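Local atomic coordinates of V-type ATP synthase alpha chain (Nanoarchaeum equitans Kin4-M, PDB entry 5BN3), a protein that belongs to the ATP synthase alpha/beta family as the A subunit of an archaeal V-type rotary complex, with a P-loop nucleotide-binding domain that holds adenosine-5'-diphosphate. Residues K112-I117 with I176-E181; E486-Q491 with E504-L509; M510-K515 with E539-L544. All blocks are in the same frame, centred on the assembly; numbering follows the deposited sequence.

Contact 1 of 3, residues K112-I117 with I176-E181; sequences KVWEFI and IKLYHE
Leu178 carries its CG beside the backbone N and anti to the carbonyl carbon (chi1 -73°), while Phe116 sets its CG anti to the backbone N (chi1 175°); together these torsions bring the leucine fork against the root of the phenylalanine ring. The contact belongs to the barrel-sandwich domain of the alpha/beta family, and joins strand 114-118 to the link between strands 174-176 and 180-183. Trp114 and Phe116 are alternate residues of their strand and both have their side chains started toward Leu178, whereas Glu115 between them starts the other way.

The leucine divides its methyls between the two aromatic residues. CD1 goes to Trp114, where its closest approach is to the aliphatic stem, Leu178 CD1 lying 4.1 Å from Trp114 CB, with the five-membered part of the indole only slightly further off. CD2 serves Phe116, approaching the ring obliquely, and Leu178 CD2 is 4.0 Å from Phe116 CG. The indole takes another neighbour from its own segment: Lys112 CG rests 3.2 Å above the Trp114 ring plane, displaced toward the rim.

No hydrogen bond crosses between 112-117 and 176-181, so dispersion and the exclusion of water hold the three buried side chains together. The backbones stay well apart, Phe116 CA and Leu178 CA being 8.3 Å from each other. Val135 of strand 131-137, the neighbour of strand 114-118 in its sheet, touches all three residues, and Phe116 also rests on Ile168. Leu178 thus packs against the sheet containing strands 114-118 and 131-137, just before the chain goes on to pair strand 180-183 with strand 68-71. The tightest point is on the ortho carbon of the phenylalanine, where Phe116 CD1 stands 3.6 Å from Leu178 CD2.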
loop_
_atom_site.group_PDB
_atom_site.type_symbol
_atom_site.label_atom_id
_atom_site.label_comp_id
_atom_site.label_asym_id
_atom_site.label_seq_id
_atom_site.Cartn_x
_atom_site.Cartn_y
_atom_site.Cartn_z
ATOM N N LYS A 112 -16.377 14.156 -54.104
ATOM C CA LYS A 112 -17.687 14.696 -53.744
ATOM C C LYS A 112 -17.838 16.140 -54.228
ATOM O O LYS A 112 -16.941 16.966 -54.033
ATOM C CB LYS A 112 -17.887 14.628 -52.228
ATOM C CG LYS A 112 -19.055 15.445 -51.711
ATOM C CD LYS A 112 -20.390 14.742 -51.901
ATOM C CE LYS A 112 -21.535 15.635 -51.433
ATOM N NZ LYS A 112 -22.850 14.928 -51.441
ATOM N N VAL A 113 -18.966 16.436 -54.867
ATOM C CA VAL A 113 -19.206 17.769 -55.412
ATOM C C VAL A 113 -20.074 18.606 -54.476
ATOM O O VAL A 113 -21.209 18.237 -54.171
ATOM C CB VAL A 113 -19.862 17.703 -56.807
ATOM C CG1 VAL A 113 -20.177 19.099 -57.306
ATOM C CG2 VAL A 113 -18.943 16.991 -57.791
ATOM N N TRP A 114 -19.537 19.735 -54.027
ATOM C CA TRP A 114 -20.250 20.607 -53.098
ATOM C C TRP A 114 -20.797 21.846 -53.794
ATOM O O TRP A 114 -20.250 22.287 -54.803
ATOM C CB TRP A 114 -19.315 21.037 -51.966
ATOM C CG TRP A 114 -18.737 19.886 -51.212
ATOM C CD1 TRP A 114 -17.481 19.368 -51.332
ATOM C CD2 TRP A 114 -19.405 19.100 -50.222
ATOM N NE1 TRP A 114 -17.325 18.307 -50.471
ATOM C CE2 TRP A 114 -18.493 18.125 -49.775
ATOM C CE3 TRP A 114 -20.685 19.131 -49.663
ATOM C CZ2 TRP A 114 -18.823 17.186 -48.796
ATOM C CZ3 TRP A 114 -21.011 18.205 -48.696
ATOM C CH2 TRP A 114 -20.087 17.243 -48.273
ATOM N N GLU A 115 -21.872 22.412 -53.252
ATOM C CA GLU A 115 -22.387 23.682 -53.761
ATOM C C GLU A 115 -21.993 24.826 -52.831
ATOM O O GLU A 115 -22.473 24.915 -51.698
ATOM C CB GLU A 115 -23.908 23.639 -53.940
ATOM C CG GLU A 115 -24.484 24.917 -54.539
ATOM C CD GLU A 115 -25.903 24.747 -55.046
ATOM O OE1 GLU A 115 -26.097 24.746 -56.281
ATOM O OE2 GLU A 115 -26.826 24.628 -54.214
ATOM N N PHE A 116 -21.116 25.698 -53.320
ATOM C CA PHE A 116 -20.614 26.822 -52.540
ATOM C C PHE A 116 -21.364 28.116 -52.858
ATOM O O PHE A 116 -21.406 28.552 -54.011
ATOM C CB PHE A 116 -19.115 26.998 -52.798
ATOM C CG PHE A 116 -18.518 28.200 -52.130
ATOM C CD1 PHE A 116 -18.358 28.237 -50.754
ATOM C CD2 PHE A 116 -18.099 29.288 -52.881
ATOM C CE1 PHE A 116 -17.801 29.339 -50.135
ATOM C CE2 PHE A 116 -17.540 30.397 -52.270
ATOM C CZ PHE A 116 -17.391 30.422 -50.893
ATOM N N ILE A 117 -21.957 28.722 -51.833
ATOM C CA ILE A 117 -22.657 29.995 -51.977
ATOM C C ILE A 117 -21.879 31.094 -51.251
ATOM O O ILE A 117 -21.800 31.090 -50.021
ATOM C CB ILE A 117 -24.090 29.910 -51.407
ATOM C CG1 ILE A 117 -24.891 28.813 -52.117
ATOM C CG2 ILE A 117 -24.794 31.252 -51.524
ATOM C CD1 ILE A 117 -26.263 28.565 -51.517
ATOM N N ILE A 176 -7.858 30.260 -52.137
ATOM C CA ILE A 176 -8.631 29.809 -50.984
ATOM C C ILE A 176 -9.416 28.558 -51.369
ATOM O O ILE A 176 -10.033 28.515 -52.435
ATOM C CB ILE A 176 -9.610 30.903 -50.499
ATOM C CG1 ILE A 176 -8.851 32.181 -50.128
ATOM C CG2 ILE A 176 -10.448 30.408 -49.322
ATOM C CD1 ILE A 176 -7.779 31.981 -49.077
ATOM N N LYS A 177 -9.384 27.538 -50.517
ATOM C CA LYS A 177 -10.144 26.316 -50.764
ATOM C C LYS A 177 -11.368 26.235 -49.863
ATOM O O LYS A 177 -11.616 27.135 -49.061
ATOM C CB LYS A 177 -9.269 25.075 -50.554
ATOM C CG LYS A 177 -8.463 24.653 -51.770
ATOM C CD LYS A 177 -7.320 25.611 -52.065
ATOM C CE LYS A 177 -6.571 25.194 -53.325
ATOM N NZ LYS A 177 -6.113 23.776 -53.274
ATOM N N LEU A 178 -12.132 25.156 -50.009
ATOM C CA LEU A 178 -13.261 24.883 -49.127
ATOM C C LEU A 178 -12.762 24.309 -47.805
ATOM O O LEU A 178 -13.526 24.165 -46.849
ATOM C CB LEU A 178 -14.239 23.908 -49.787
ATOM C CG LEU A 178 -15.104 24.460 -50.923
ATOM C CD1 LEU A 178 -15.899 23.354 -51.592
ATOM C CD2 LEU A 178 -16.040 25.521 -50.390
ATOM N N TYR A 179 -11.469 23.990 -47.762
ATOM C CA TYR A 179 -10.854 23.422 -46.568
ATOM C C TYR A 179 -9.499 24.056 -46.283
ATOM O O TYR A 179 -8.874 24.634 -47.175
ATOM C CB TYR A 179 -10.666 21.912 -46.737
ATOM C CG TYR A 179 -9.425 21.524 -47.516
ATOM C CD1 TYR A 179 -9.418 21.537 -48.904
ATOM C CD2 TYR A 179 -8.266 21.129 -46.861
ATOM C CE1 TYR A 179 -8.293 21.176 -49.614
ATOM C CE2 TYR A 179 -7.138 20.770 -47.563
ATOM C CZ TYR A 179 -7.156 20.794 -48.938
ATOM O OH TYR A 179 -6.032 20.433 -49.640
ATOM N N HIS A 180 -9.045 23.937 -45.039
ATOM C CA HIS A 180 -7.667 24.278 -44.697
ATOM C C HIS A 180 -7.115 23.300 -43.667
ATOM O O HIS A 180 -7.875 22.613 -42.980
ATOM C CB HIS A 180 -7.541 25.728 -44.211
ATOM C CG HIS A 180 -8.130 25.978 -42.856
ATOM N ND1 HIS A 180 -9.472 26.212 -42.659
ATOM C CD2 HIS A 180 -7.549 26.056 -41.634
ATOM C CE1 HIS A 180 -9.698 26.411 -41.371
ATOM N NE2 HIS A 180 -8.549 26.322 -40.728
ATOM N N GLU A 181 -5.791 23.221 -43.581
ATOM C CA GLU A 181 -5.139 22.313 -42.648
ATOM C C GLU A 181 -4.782 23.037 -41.358
ATOM O O GLU A 181 -4.468 24.228 -41.373
ATOM C CB GLU A 181 -3.877 21.717 -43.275
ATOM C CG GLU A 181 -4.138 20.789 -44.449
ATOM C CD GLU A 181 -2.864 20.163 -44.984
ATOM O OE1 GLU A 181 -1.802 20.815 -44.895
ATOM O OE2 GLU A 181 -2.922 19.020 -45.484
#

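Contact 2 of 3, residues E486-Q491 with E504-L509; sequences EGFLQQ and EKTIEL. With ADP (adenosine-5'-diphosphate), chain C.
Phe488 lays one edge of its ring along the helix that carries Thr506 and Leu509. Near the ring plane, Phe488 CE1 comes within 3.7 Å of the backbone Thr506 O, and the same carbon is 3.9 Å from Thr506 CG2, the two side chains crossing at about a right angle. Further back along the edge, Phe488 CD1 is 4.0 Å from Leu509 CB. With CG anti to the backbone N (chi1 -175°), the ring spans the gap between the two helices, although the bond to its CB does not set out toward helix 503-523.

A second touch lies one residue earlier, where the carbonyl of Gly487, in a wider pi-type turn at 486-489, meets a methyl: Gly487 O to Leu509 CD1 is 3.7 Å. Thr506 turns only its methyl to the ring; its OG1 is hydrogen-bonded to Ser501 and Pro502 O.

Past the helix, the chain reaches the nucleotide pocket. Adenosine-5'-diphosphate donates from N6 to Gln491 O at 3.0 Å, a bent bond with an N-H...O angle of 144°. The side-chain amide of Gln491 is hydrogen-bonded through OE1 to Arg205 N and through NE2 to Gly203 O. The Arg205 side chain also reaches Phe488 O and Gln490 O, so it bonds both to the end of the helix and to the segment after it that meets the adenine.

Around this junction of helices 472-489 and 503-523, Phe448 of helix 441-458 meets the Phe488 ring edge-to-face, helix 205-210 packs against Thr506, and Phe552 of helix 552-562 touches Leu509.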
loop_
_atom_site.group_PDB
_atom_site.type_symbol
_atom_site.label_atom_id
_atom_site.label_comp_id
_atom_site.label_asym_id
_atom_site.label_seq_id
_atom_site.Cartn_x
_atom_site.Cartn_y
_atom_site.Cartn_z
ATOM N N GLU A 486 -36.850 5.908 -8.780
ATOM C CA GLU A 486 -37.434 5.025 -9.793
ATOM C C GLU A 486 -38.253 5.754 -10.857
ATOM O O GLU A 486 -38.454 5.230 -11.952
ATOM C CB GLU A 486 -38.289 3.932 -9.134
ATOM C CG GLU A 486 -37.503 2.930 -8.296
ATOM C CD GLU A 486 -38.381 1.837 -7.706
ATOM O OE1 GLU A 486 -39.608 1.858 -7.943
ATOM O OE2 GLU A 486 -37.843 0.956 -7.003
ATOM N N GLY A 487 -38.727 6.955 -10.539
ATOM C CA GLY A 487 -39.592 7.684 -11.451
ATOM C C GLY A 487 -38.967 8.892 -12.123
ATOM O O GLY A 487 -39.486 9.376 -13.128
ATOM N N PHE A 488 -37.853 9.378 -11.580
ATOM C CA PHE A 488 -37.220 10.583 -12.110
ATOM C C PHE A 488 -35.750 10.382 -12.492
ATOM O O PHE A 488 -35.353 10.657 -13.625
ATOM C CB PHE A 488 -37.350 11.731 -11.106
ATOM C CG PHE A 488 -36.833 13.041 -11.616
ATOM C CD1 PHE A 488 -37.559 13.771 -12.541
ATOM C CD2 PHE A 488 -35.624 13.548 -11.163
ATOM C CE1 PHE A 488 -37.087 14.980 -13.014
ATOM C CE2 PHE A 488 -35.147 14.757 -11.632
ATOM C CZ PHE A 488 -35.879 15.474 -12.558
ATOM N N LEU A 489 -34.947 9.915 -11.541
ATOM C CA LEU A 489 -33.511 9.751 -11.764
ATOM C C LEU A 489 -33.215 8.648 -12.776
ATOM O O LEU A 489 -32.417 8.839 -13.698
ATOM C CB LEU A 489 -32.786 9.476 -10.444
ATOM C CG LEU A 489 -32.874 10.595 -9.405
ATOM C CD1 LEU A 489 -32.118 10.232 -8.138
ATOM C CD2 LEU A 489 -32.334 11.880 -9.989
ATOM N N GLN A 490 -33.860 7.497 -12.609
ATOM C CA GLN A 490 -33.693 6.394 -13.550
ATOM C C GLN A 490 -34.261 6.756 -14.915
ATOM O O GLN A 490 -35.317 7.387 -15.016
ATOM C CB GLN A 490 -34.355 5.118 -13.019
ATOM C CG GLN A 490 -33.579 4.430 -11.903
ATOM C CD GLN A 490 -34.253 3.161 -11.415
ATOM O OE1 GLN A 490 -35.055 2.555 -12.128
ATOM N NE2 GLN A 490 -33.933 2.755 -10.192
ATOM N N GLN A 491 -33.549 6.354 -15.963
ATOM C CA GLN A 491 -33.965 6.644 -17.329
ATOM C C GLN A 491 -33.450 5.559 -18.271
ATOM O O GLN A 491 -32.238 5.381 -18.427
ATOM C CB GLN A 491 -33.463 8.027 -17.759
ATOM C CG GLN A 491 -34.004 8.499 -19.104
ATOM C CD GLN A 491 -33.777 9.979 -19.345
ATOM O OE1 GLN A 491 -33.472 10.735 -18.420
ATOM N NE2 GLN A 491 -33.927 10.401 -20.596
ATOM N N GLU A 504 -40.159 19.713 -20.996
ATOM C CA GLU A 504 -41.574 19.628 -20.650
ATOM C C GLU A 504 -41.862 18.381 -19.815
ATOM O O GLU A 504 -42.482 18.466 -18.757
ATOM C CB GLU A 504 -42.424 19.639 -21.904
ATOM N N LYS A 505 -41.398 17.231 -20.294
ATOM C CA LYS A 505 -41.557 15.972 -19.569
ATOM C C LYS A 505 -40.809 16.004 -18.237
ATOM O O LYS A 505 -41.335 15.577 -17.207
ATOM C CB LYS A 505 -41.066 14.798 -20.422
ATOM C CG LYS A 505 -41.267 13.429 -19.782
ATOM C CD LYS A 505 -40.749 12.315 -20.687
ATOM C CE LYS A 505 -41.012 10.944 -20.086
ATOM N NZ LYS A 505 -40.530 9.845 -20.972
ATOM N N THR A 506 -39.584 16.517 -18.265
ATOM C CA THR A 506 -38.765 16.616 -17.061
ATOM C C THR A 506 -39.420 17.500 -15.996
ATOM O O THR A 506 -39.535 17.098 -14.837
ATOM C CB THR A 506 -37.361 17.161 -17.382
ATOM O OG1 THR A 506 -36.742 16.335 -18.377
ATOM C CG2 THR A 506 -36.506 17.162 -16.136
ATOM N N ILE A 507 -39.849 18.696 -16.397
ATOM C CA ILE A 507 -40.495 19.635 -15.480
ATOM C C ILE A 507 -41.805 19.069 -14.929
ATOM O O ILE A 507 -42.061 19.138 -13.725
ATOM C CB ILE A 507 -40.782 20.998 -16.160
ATOM C CG1 ILE A 507 -39.487 21.659 -16.646
ATOM C CG2 ILE A 507 -41.525 21.924 -15.212
ATOM C CD1 ILE A 507 -38.395 21.731 -15.604
ATOM N N GLU A 508 -42.630 18.510 -15.812
ATOM C CA GLU A 508 -43.916 17.942 -15.411
ATOM C C GLU A 508 -43.763 16.818 -14.396
ATOM O O GLU A 508 -44.571 16.696 -13.476
ATOM C CB GLU A 508 -44.698 17.449 -16.630
ATOM C CG GLU A 508 -45.385 18.559 -17.404
ATOM C CD GLU A 508 -46.381 19.328 -16.557
ATOM O OE1 GLU A 508 -47.296 18.694 -15.988
ATOM O OE2 GLU A 508 -46.248 20.565 -16.453
ATOM N N LEU A 509 -42.727 16.002 -14.569
ATOM C CA LEU A 509 -42.420 14.946 -13.611
ATOM C C LEU A 509 -42.089 15.525 -12.239
ATOM O O LEU A 509 -42.551 15.015 -11.219
ATOM C CB LEU A 509 -41.259 14.082 -14.112
ATOM C CG LEU A 509 -41.626 12.901 -15.010
ATOM C CD1 LEU A 509 -40.383 12.150 -15.461
ATOM C CD2 LEU A 509 -42.564 11.974 -14.267
HETATM P PB ADP C . -19.137 1.187 -19.132
HETATM O O1B ADP C . -19.111 2.078 -17.918
HETATM O O2B ADP C . -18.951 1.905 -20.440
HETATM O O3B ADP C . -18.309 -0.062 -18.977
HETATM P PA ADP C . -21.665 0.669 -20.410
HETATM O O1A ADP C . -21.952 2.077 -20.841
HETATM O O2A ADP C . -21.165 -0.333 -21.418
HETATM O O3A ADP C . -20.673 0.685 -19.136
HETATM O "O5'" ADP C . -23.005 0.083 -19.737
HETATM C "C5'" ADP C . -22.969 -1.171 -19.057
HETATM C "C4'" ADP C . -24.342 -1.830 -19.105
HETATM O "O4'" ADP C . -25.312 -1.012 -18.438
HETATM C "C3'" ADP C . -24.784 -2.001 -20.548
HETATM O "O3'" ADP C . -25.137 -3.368 -20.776
HETATM C "C2'" ADP C . -25.992 -1.101 -20.696
HETATM O "O2'" ADP C . -27.032 -1.743 -21.433
HETATM C "C1'" ADP C . -26.446 -0.799 -19.278
HETATM N N9 ADP C . -26.900 0.609 -19.189
HETATM C C8 ADP C . -26.130 1.675 -18.902
HETATM N N7 ADP C . -26.862 2.818 -18.904
HETATM C C5 ADP C . -28.134 2.486 -19.194
HETATM C C6 ADP C . -29.416 3.210 -19.353
HETATM N N6 ADP C . -29.488 4.557 -19.195
HETATM N N1 ADP C . -30.509 2.474 -19.657
HETATM C C2 ADP C . -30.450 1.136 -19.814
HETATM N N3 ADP C . -29.322 0.417 -19.685
HETATM C C4 ADP C . -28.153 1.027 -19.379
#

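Contact 3 of 3, residues M510-K515 with E539-L544; sequences MRIIHK and EKIIKL
The backbone hydrogen bond from His514 N to Met510 O, 2.9 Å, is one of the routine bonds of the helical turn that carries Ile512 and Ile513, which meet Ile541 and Leu544 across the contact. No hydrogen bond joins the two segments: the contact is van der Waals packing, mostly of buried aliphatic side chains, with Ile541 CD1 also touching the carbonyl O of Ile512.

Ile513 and Ile541 make the nearest approach through branches of different kinds, Ile513 CG1 lying 3.9 Å from Ile541 CG2. With CG2 anti to the backbone N and the CG1 branch extended (chi2 -179°), Ile541 CD1 reaches Ile512, 4.3 Å from Ile512 CG1. Ile512 offers its other branch to the leucine, and Ile512 CG2 is 4.0 Å from Leu544 CD1. One residue on each side therefore touches two partners, Ile512 and Ile541, and the contacts form a continuous chain from Ile513 to Leu544.

Leu544 N donates to Ile541 O at 3.1 Å, a three-residue span just past the clear part of the helix. The Leu544 side chain also meets Phe552 and Glu555 of helix 552-562, a helix that touches Ile512 as well, while Ile513 reaches Phe448 and Met480 on two further helices. Such aliphatic packing between helices 503-523 and 537-542 is characteristic of the helical C-terminal domain of V- and A-type ATP synthase subunits.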
loop_
_atom_site.group_PDB
_atom_site.type_symbol
_atom_site.label_atom_id
_atom_site.label_comp_id
_atom_site.label_asym_id
_atom_site.label_seq_id
_atom_site.Cartn_x
_atom_site.Cartn_y
_atom_site.Cartn_z
ATOM N N MET A 510 -41.292 16.590 -12.222
ATOM C CA MET A 510 -40.925 17.257 -10.975
ATOM C C MET A 510 -42.163 17.839 -10.292
ATOM O O MET A 510 -42.306 17.755 -9.072
ATOM C CB MET A 510 -39.902 18.371 -11.239
ATOM C CG MET A 510 -38.607 17.901 -11.886
ATOM S SD MET A 510 -37.436 19.235 -12.222
ATOM C CE MET A 510 -37.082 19.784 -10.554
ATOM N N ARG A 511 -43.055 18.416 -11.089
ATOM C CA ARG A 511 -44.255 19.066 -10.567
ATOM C C ARG A 511 -45.250 18.087 -9.951
ATOM O O ARG A 511 -45.822 18.363 -8.899
ATOM C CB ARG A 511 -44.931 19.897 -11.662
ATOM C CG ARG A 511 -44.246 21.228 -11.925
ATOM C CD ARG A 511 -44.883 21.973 -13.085
ATOM N NE ARG A 511 -44.291 23.296 -13.257
ATOM C CZ ARG A 511 -44.287 23.976 -14.399
ATOM N NH1 ARG A 511 -44.840 23.454 -15.485
ATOM N NH2 ARG A 511 -43.722 25.173 -14.454
ATOM N N ILE A 512 -45.449 16.943 -10.599
ATOM C CA ILE A 512 -46.386 15.943 -10.093
ATOM C C ILE A 512 -45.837 15.217 -8.860
ATOM O O ILE A 512 -46.593 14.865 -7.953
ATOM C CB ILE A 512 -46.819 14.946 -11.199
ATOM C CG1 ILE A 512 -47.943 14.036 -10.702
ATOM C CG2 ILE A 512 -45.639 14.122 -11.690
ATOM C CD1 ILE A 512 -49.171 14.786 -10.243
ATOM N N ILE A 513 -44.523 15.014 -8.822
ATOM C CA ILE A 513 -43.870 14.435 -7.651
ATOM C C ILE A 513 -43.975 15.399 -6.469
ATOM O O ILE A 513 -44.301 14.996 -5.352
ATOM C CB ILE A 513 -42.381 14.113 -7.930
ATOM C CG1 ILE A 513 -42.258 12.926 -8.888
ATOM C CG2 ILE A 513 -41.647 13.795 -6.642
ATOM C CD1 ILE A 513 -40.830 12.623 -9.303
ATOM N N HIS A 514 -43.702 16.674 -6.728
ATOM C CA HIS A 514 -43.811 17.711 -5.708
ATOM C C HIS A 514 -45.246 17.846 -5.208
ATOM O O HIS A 514 -45.481 18.037 -4.014
ATOM C CB HIS A 514 -43.323 19.052 -6.254
ATOM C CG HIS A 514 -43.589 20.209 -5.344
ATOM N ND1 HIS A 514 -43.040 20.304 -4.082
ATOM C CD2 HIS A 514 -44.346 21.318 -5.509
ATOM C CE1 HIS A 514 -43.447 21.423 -3.512
ATOM N NE2 HIS A 514 -44.241 22.058 -4.355
ATOM N N LYS A 515 -46.200 17.752 -6.129
ATOM C CA LYS A 515 -47.616 17.859 -5.793
ATOM C C LYS A 515 -48.065 16.683 -4.932
ATOM O O LYS A 515 -48.853 16.848 -4.002
ATOM C CB LYS A 515 -48.461 17.943 -7.069
ATOM C CG LYS A 515 -49.942 18.199 -6.831
ATOM C CD LYS A 515 -50.720 18.251 -8.143
ATOM C CE LYS A 515 -50.410 19.504 -8.951
ATOM N NZ LYS A 515 -51.049 20.726 -8.385
ATOM N N GLU A 539 -47.143 4.313 -7.510
ATOM C CA GLU A 539 -46.802 3.369 -8.568
ATOM C C GLU A 539 -47.185 3.881 -9.957
ATOM O O GLU A 539 -46.567 3.507 -10.953
ATOM C CB GLU A 539 -47.438 1.998 -8.308
ATOM C CG GLU A 539 -46.957 1.298 -7.037
ATOM C CD GLU A 539 -45.510 0.825 -7.113
ATOM O OE1 GLU A 539 -44.850 1.034 -8.153
ATOM O OE2 GLU A 539 -45.030 0.234 -6.122
ATOM N N LYS A 540 -48.202 4.737 -10.020
ATOM C CA LYS A 540 -48.612 5.340 -11.286
ATOM C C LYS A 540 -47.618 6.406 -11.734
ATOM O O LYS A 540 -47.302 6.517 -12.920
ATOM C CB LYS A 540 -50.016 5.945 -11.174
ATOM C CG LYS A 540 -51.109 4.924 -10.905
ATOM C CD LYS A 540 -50.976 3.732 -11.840
ATOM C CE LYS A 540 -50.957 2.424 -11.063
ATOM N NZ LYS A 540 -50.373 1.314 -11.866
ATOM N N ILE A 541 -47.130 7.189 -10.775
ATOM C CA ILE A 541 -46.126 8.217 -11.039
ATOM C C ILE A 541 -44.817 7.598 -11.537
ATOM O O ILE A 541 -44.194 8.105 -12.471
ATOM C CB ILE A 541 -45.858 9.069 -9.775
ATOM C CG1 ILE A 541 -47.125 9.825 -9.364
ATOM C CG2 ILE A 541 -44.716 10.045 -10.004
ATOM C CD1 ILE A 541 -46.947 10.700 -8.140
ATOM N N ILE A 542 -44.415 6.497 -10.908
ATOM C CA ILE A 542 -43.183 5.793 -11.261
ATOM C C ILE A 542 -43.199 5.269 -12.707
ATOM O O ILE A 542 -42.160 5.231 -13.372
ATOM C CB ILE A 542 -42.897 4.654 -10.241
ATOM C CG1 ILE A 542 -42.457 5.254 -8.900
ATOM C CG2 ILE A 542 -41.831 3.704 -10.746
ATOM C CD1 ILE A 542 -42.253 4.231 -7.795
ATOM N N LYS A 543 -44.381 4.906 -13.198
ATOM C CA LYS A 543 -44.526 4.362 -14.548
ATOM C C LYS A 543 -44.655 5.437 -15.630
ATOM O O LYS A 543 -44.634 5.124 -16.821
ATOM C CB LYS A 543 -45.737 3.425 -14.609
ATOM C CG LYS A 543 -45.615 2.185 -13.739
ATOM C CD LYS A 543 -46.966 1.505 -13.556
ATOM C CE LYS A 543 -47.606 1.160 -14.890
ATOM N NZ LYS A 543 -48.950 0.541 -14.718
ATOM N N LEU A 544 -44.785 6.694 -15.212
ATOM C CA LEU A 544 -45.006 7.815 -16.131
ATOM C C LEU A 544 -43.969 7.929 -17.247
ATOM O O LEU A 544 -44.324 8.096 -18.414
ATOM C CB LEU A 544 -45.060 9.136 -15.357
ATOM C CG LEU A 544 -46.379 9.543 -14.701
ATOM C CD1 LEU A 544 -46.186 10.771 -13.830
ATOM C CD2 LEU A 544 -47.411 9.828 -15.769
#

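From the N terminus, contact 1 comes first, closing an excursion of 58 residues, half strand and without helix, within the barrel-sandwich domain. Much later, contact 2 closes a short loop, 12 residues between its segments, that joins helices 472-489 and 503-523, and contact 3 follows directly, bringing helix 537-542 back to helix 503-523 across 23 residues, mostly helix. The three loops run in series, neither nested nor crossed. Contacts 2 and 3 share helix 503-523 and touch, with Phe488 CE1 3.5 Å from Met510 CG, making one helical core beside the nucleotide pocket. Contact 1 stands apart, its centre about 44 Å from that of contact 2, in a different part of the fold.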